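Local coordinates for reticulocyte binding protein (Streptococcus agalactiae COH1, PDB 3FAW) that probably hydrolyses alpha-1,6 linkages in pullulan, glycogen and related alpha-glucans as a cell-wall-anchored streptococcal pullulanase, at residues Y569-D580 with F616-K627. Numbering follows the deposited sequence. Where two conformers were deposited one is given.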
loop_
_atom_site.group_PDB
_atom_site.type_symbol
_atom_site.label_atom_id
_atom_site.label_comp_id
_atom_site.label_asym_id
_atom_site.label_seq_id
_atom_site.Cartn_x
_atom_site.Cartn_y
_atom_site.Cartn_z
ATOM N N TYR A 569 4.042 13.725 3.941
ATOM C CA TYR A 569 2.879 13.915 3.080
ATOM C C TYR A 569 1.770 14.714 3.754
ATOM O O TYR A 569 1.699 14.799 4.989
ATOM C CB TYR A 569 2.338 12.566 2.595
ATOM C CG TYR A 569 1.391 11.830 3.533
ATOM C CD1 TYR A 569 1.696 11.640 4.881
ATOM C CD2 TYR A 569 0.210 11.277 3.050
ATOM C CE1 TYR A 569 0.830 10.938 5.726
ATOM C CE2 TYR A 569 -0.652 10.577 3.876
ATOM C CZ TYR A 569 -0.341 10.405 5.212
ATOM O OH TYR A 569 -1.209 9.704 6.022
ATOM N N ILE A 570 0.916 15.301 2.924
ATOM C CA ILE A 570 -0.305 15.962 3.396
ATOM C C ILE A 570 -1.572 15.469 2.678
ATOM O O ILE A 570 -2.683 15.822 3.073
ATOM C CB ILE A 570 -0.194 17.503 3.318
ATOM C CG1 ILE A 570 0.242 17.966 1.918
ATOM C CG2 ILE A 570 0.767 18.008 4.388
ATOM C CD1 ILE A 570 0.278 19.475 1.745
ATOM N N ALA A 571 -1.411 14.642 1.646
ATOM C CA ALA A 571 -2.559 14.031 0.965
ATOM C C ALA A 571 -2.183 12.712 0.296
ATOM O O ALA A 571 -1.007 12.423 0.068
ATOM C CB ALA A 571 -3.135 14.981 -0.052
ATOM N N ALA A 572 -3.207 11.924 -0.013
ATOM C CA ALA A 572 -3.054 10.638 -0.690
ATOM C C ALA A 572 -4.408 10.241 -1.267
ATOM O O ALA A 572 -5.362 11.009 -1.183
ATOM C CB ALA A 572 -2.557 9.584 0.275
ATOM N N HIS A 573 -4.491 9.046 -1.845
ATOM C CA HIS A 573 -5.749 8.553 -2.413
ATOM C C HIS A 573 -6.862 8.471 -1.361
ATOM O O HIS A 573 -8.030 8.663 -1.686
ATOM C CB HIS A 573 -5.546 7.192 -3.085
ATOM C CG HIS A 573 -5.354 6.065 -2.117
ATOM N ND1 HIS A 573 -4.111 5.652 -1.689
ATOM C CD2 HIS A 573 -6.253 5.281 -1.474
ATOM C CE1 HIS A 573 -4.253 4.658 -0.832
ATOM N NE2 HIS A 573 -5.542 4.412 -0.684
ATOM N N ASP A 574 -6.482 8.183 -0.114
ATOM C CA ASP A 574 -7.414 8.097 1.020
ATOM C C ASP A 574 -7.796 9.480 1.522
ATOM O O ASP A 574 -7.006 10.418 1.405
ATOM C CB ASP A 574 -6.777 7.343 2.196
ATOM C CG ASP A 574 -6.776 5.843 2.014
ATOM O OD1 ASP A 574 -7.710 5.307 1.383
ATOM O OD2 ASP A 574 -5.844 5.193 2.530
ATOM N N ASN A 575 -8.994 9.599 2.098
ATOM C CA ASN A 575 -9.463 10.848 2.722
ATOM C C ASN A 575 -9.673 11.989 1.710
ATOM O O ASN A 575 -9.523 11.780 0.506
ATOM C CB ASN A 575 -8.520 11.255 3.865
ATOM C CG ASN A 575 -8.301 10.130 4.863
ATOM O OD1 ASN A 575 -9.235 9.683 5.528
ATOM N ND2 ASN A 575 -7.060 9.663 4.967
ATOM N N LEU A 576 -10.047 13.179 2.183
ATOM C CA LEU A 576 -10.273 14.325 1.285
ATOM C C LEU A 576 -8.988 14.733 0.565
ATOM O O LEU A 576 -7.898 14.626 1.131
ATOM C CB LEU A 576 -10.816 15.536 2.056
ATOM C CG LEU A 576 -12.207 15.408 2.687
ATOM C CD1 LEU A 576 -12.466 16.566 3.644
ATOM C CD2 LEU A 576 -13.289 15.334 1.615
ATOM N N THR A 577 -9.119 15.206 -0.675
ATOM C CA THR A 577 -7.977 15.777 -1.395
ATOM C C THR A 577 -7.503 17.038 -0.667
ATOM O O THR A 577 -8.248 17.624 0.123
ATOM C CB THR A 577 -8.304 16.158 -2.862
ATOM O OG1 THR A 577 -9.198 17.278 -2.893
ATOM C CG2 THR A 577 -8.914 14.980 -3.633
ATOM N N LEU A 578 -6.269 17.448 -0.944
ATOM C CA LEU A 578 -5.695 18.643 -0.329
ATOM C C LEU A 578 -6.549 19.891 -0.575
ATOM O O LEU A 578 -6.751 20.697 0.331
ATOM C CB LEU A 578 -4.267 18.878 -0.847
ATOM C CG LEU A 578 -3.497 20.039 -0.212
ATOM C CD1 LEU A 578 -3.528 19.945 1.312
ATOM C CD2 LEU A 578 -2.069 20.071 -0.747
ATOM N N HIS A 579 -7.040 20.045 -1.801
ATOM C CA HIS A 579 -7.931 21.155 -2.152
ATOM C C HIS A 579 -9.220 21.131 -1.322
ATOM O O HIS A 579 -9.605 22.136 -0.713
ATOM C CB HIS A 579 -8.277 21.087 -3.643
ATOM C CG HIS A 579 -9.293 22.095 -4.076
ATOM N ND1 HIS A 579 -10.648 21.854 -4.023
ATOM C CD2 HIS A 579 -9.153 23.347 -4.574
ATOM C CE1 HIS A 579 -11.300 22.917 -4.462
ATOM N NE2 HIS A 579 -10.416 23.836 -4.805
ATOM N N ASP A 580 -9.870 19.970 -1.302
ATOM C CA ASP A 580 -11.175 19.816 -0.663
ATOM C C ASP A 580 -11.117 19.956 0.860
ATOM O O ASP A 580 -12.037 20.505 1.467
ATOM C CB ASP A 580 -11.806 18.470 -1.043
ATOM C CG ASP A 580 -12.175 18.380 -2.524
ATOM O OD1 ASP A 580 -12.166 19.401 -3.241
ATOM O OD2 ASP A 580 -12.492 17.266 -2.973
ATOM N N PHE A 616 6.443 12.900 -0.567
ATOM C CA PHE A 616 5.335 12.157 -1.174
ATOM C C PHE A 616 4.271 13.132 -1.684
ATOM O O PHE A 616 3.843 14.018 -0.949
ATOM C CB PHE A 616 4.726 11.219 -0.128
ATOM C CG PHE A 616 3.628 10.331 -0.650
ATOM C CD1 PHE A 616 3.921 9.080 -1.178
ATOM C CD2 PHE A 616 2.297 10.729 -0.578
ATOM C CE1 PHE A 616 2.913 8.252 -1.639
ATOM C CE2 PHE A 616 1.285 9.909 -1.044
ATOM C CZ PHE A 616 1.593 8.665 -1.570
ATOM N N ILE A 617 3.852 12.952 -2.937
ATOM C CA ILE A 617 2.830 13.789 -3.559
ATOM C C ILE A 617 1.698 12.915 -4.101
ATOM O O ILE A 617 1.942 11.948 -4.821
ATOM C CB ILE A 617 3.424 14.631 -4.722
ATOM C CG1 ILE A 617 4.513 15.584 -4.208
ATOM C CG2 ILE A 617 2.332 15.414 -5.446
ATOM C CD1 ILE A 617 4.012 16.670 -3.264
ATOM N N HIS A 618 0.461 13.252 -3.743
ATOM C CA HIS A 618 -0.718 12.579 -4.294
ATOM C C HIS A 618 -0.987 13.080 -5.710
ATOM O O HIS A 618 -0.917 14.278 -5.963
ATOM C CB HIS A 618 -1.938 12.842 -3.403
ATOM C CG HIS A 618 -3.222 12.278 -3.937
ATOM N ND1 HIS A 618 -4.415 12.863 -4.189
ATOM C CD2 HIS A 618 -3.377 10.947 -4.258
ATOM C CE1 HIS A 618 -5.260 11.886 -4.659
ATOM N NE2 HIS A 618 -4.606 10.740 -4.693
ATOM N N SER A 619 -1.299 12.174 -6.635
ATOM C CA SER A 619 -1.622 12.588 -7.999
ATOM C C SER A 619 -2.777 13.580 -7.973
ATOM O O SER A 619 -3.843 13.286 -7.430
ATOM C CB SER A 619 -1.977 11.392 -8.882
ATOM O OG SER A 619 -2.318 11.799 -10.192
ATOM N N GLY A 620 -2.543 14.760 -8.543
ATOM C CA GLY A 620 -3.524 15.837 -8.539
ATOM C C GLY A 620 -3.274 16.887 -7.468
ATOM O O GLY A 620 -3.846 17.978 -7.518
ATOM N N GLN A 621 -2.433 16.553 -6.489
ATOM C CA GLN A 621 -2.034 17.504 -5.450
ATOM C C GLN A 621 -1.306 18.696 -6.073
ATOM O O GLN A 621 -1.347 19.802 -5.537
ATOM C CB GLN A 621 -1.147 16.810 -4.408
ATOM C CG GLN A 621 -0.843 17.626 -3.148
ATOM C CD GLN A 621 0.059 16.872 -2.179
ATOM O OE1 GLN A 621 -0.050 15.654 -2.031
ATOM N NE2 GLN A 621 0.961 17.595 -1.519
ATOM N N GLU A 622 -0.647 18.461 -7.207
ATOM C CA GLU A 622 0.067 19.517 -7.929
ATOM C C GLU A 622 -0.840 20.590 -8.549
ATOM O O GLU A 622 -0.396 21.715 -8.723
ATOM C CB GLU A 622 1.007 18.929 -9.002
ATOM C CG GLU A 622 0.338 18.376 -10.268
ATOM C CD GLU A 622 -0.060 16.911 -10.161
ATOM O OE1 GLU A 622 -0.348 16.429 -9.038
ATOM O OE2 GLU A 622 -0.091 16.238 -11.215
ATOM N N TYR A 623 -2.089 20.252 -8.880
ATOM C CA TYR A 623 -3.006 21.219 -9.504
ATOM C C TYR A 623 -4.232 21.589 -8.660
ATOM O O TYR A 623 -4.926 22.547 -8.988
ATOM C CB TYR A 623 -3.433 20.758 -10.921
ATOM C CG TYR A 623 -4.496 19.673 -10.985
ATOM C CD1 TYR A 623 -5.849 19.982 -10.871
ATOM C CD2 TYR A 623 -4.149 18.341 -11.189
ATOM C CE1 TYR A 623 -6.821 18.997 -10.936
ATOM C CE2 TYR A 623 -5.120 17.345 -11.258
ATOM C CZ TYR A 623 -6.449 17.676 -11.127
ATOM O OH TYR A 623 -7.404 16.683 -11.191
ATOM N N GLY A 624 -4.499 20.852 -7.584
ATOM C CA GLY A 624 -5.671 21.120 -6.738
ATOM C C GLY A 624 -6.869 20.248 -7.081
ATOM O O GLY A 624 -8.004 20.728 -7.170
ATOM N N ARG A 625 -6.602 18.957 -7.242
ATOM C CA ARG A 625 -7.609 17.951 -7.563
ATOM C C ARG A 625 -8.774 17.951 -6.567
ATOM O O ARG A 625 -8.576 18.103 -5.357
ATOM C CB ARG A 625 -6.935 16.574 -7.591
ATOM C CG ARG A 625 -7.830 15.393 -7.910
ATOM C CD ARG A 625 -6.987 14.129 -7.996
ATOM N NE ARG A 625 -7.802 12.924 -8.053
ATOM C CZ ARG A 625 -7.333 11.701 -8.283
ATOM N NH1 ARG A 625 -6.037 11.493 -8.475
ATOM N NH2 ARG A 625 -8.172 10.673 -8.318
ATOM N N THR A 626 -9.984 17.768 -7.093
ATOM C CA THR A 626 -11.201 17.777 -6.281
ATOM C C THR A 626 -12.049 16.529 -6.521
ATOM O O THR A 626 -12.018 15.940 -7.611
ATOM C CB THR A 626 -12.070 19.030 -6.574
ATOM O OG1 THR A 626 -13.160 19.090 -5.643
ATOM C CG2 THR A 626 -12.617 18.988 -7.992
ATOM N N LYS A 627 -12.810 16.152 -5.495
ATOM C CA LYS A 627 -13.756 15.037 -5.573
ATOM C C LYS A 627 -15.162 15.492 -5.171
ATOM O O LYS A 627 -15.856 14.810 -4.411
ATOM C CB LYS A 627 -13.287 13.876 -4.685
ATOM C CG LYS A 627 -11.960 13.274 -5.123
ATOM C CD LYS A 627 -11.534 12.093 -4.256
ATOM C CE LYS A 627 -10.204 11.524 -4.745
ATOM N NZ LYS A 627 -9.625 10.483 -3.848
HETATM O O HOH W 1 1.697 15.135 0.205
HETATM O O HOH W 2 -7.984 12.106 -1.841
HETATM O O HOH W 3 -10.655 9.252 -1.226
HETATM O O HOH W 4 -5.927 18.588 -4.192
#
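At the C-terminal ends of strands 566-568 and 614-618, the seventh and eighth of the catalytic TIM barrel, residues 569-573 and Thr577 pack on Phe616, His618 and the chain that follows. His573-Asp574 fits the His-Asp pair of conserved region IV in alpha-amylase-family enzymes, which probably places this loop at the substrate cleft. Ala571 O meets the Phe616 ring edge-on and in its plane, 3.6 Å from Phe616 CE2, while Tyr569 CB lies against CD2 of the same ring. Ala572 C sits over one face of the His618 imidazole, offset toward the rim, 3.2 Å from His618 CD2. Gln621, extended to its amide, crosses Ile570 at about a right angle, Gln621 NE2 beside Ile570 CG1; its OE1 takes His618 N from above the amide plane and a water that also joins Ile570 N to Phe616 O. Thr577 caps helix 578-586: OG1 lies between its own N and carbonyl carbon (chi1 69°), from where it accepts from Asp580 N and donates to Arg625 O at 2.7 Å. The Asp580 carboxylate receives Thr626 OG1 on OD1 (2.6 Å) and Lys627 N on OD2 (2.8 Å, 170°), both on syn lone pairs; His579 ND1 hydrogen-bonds OD1 from the anti side, tilted out of the carboxylate plane. Lys627 CG is 3.8 Å from Thr577 CG2, and the extended chain takes NZ to Ser663 and two waters shared with carbonyls of the His573 loop. Three donors on two carboxylate oxygens fix the rotation of Asp580, would probably favour its ionised form, and tie the helix's first turn to residues 625-627.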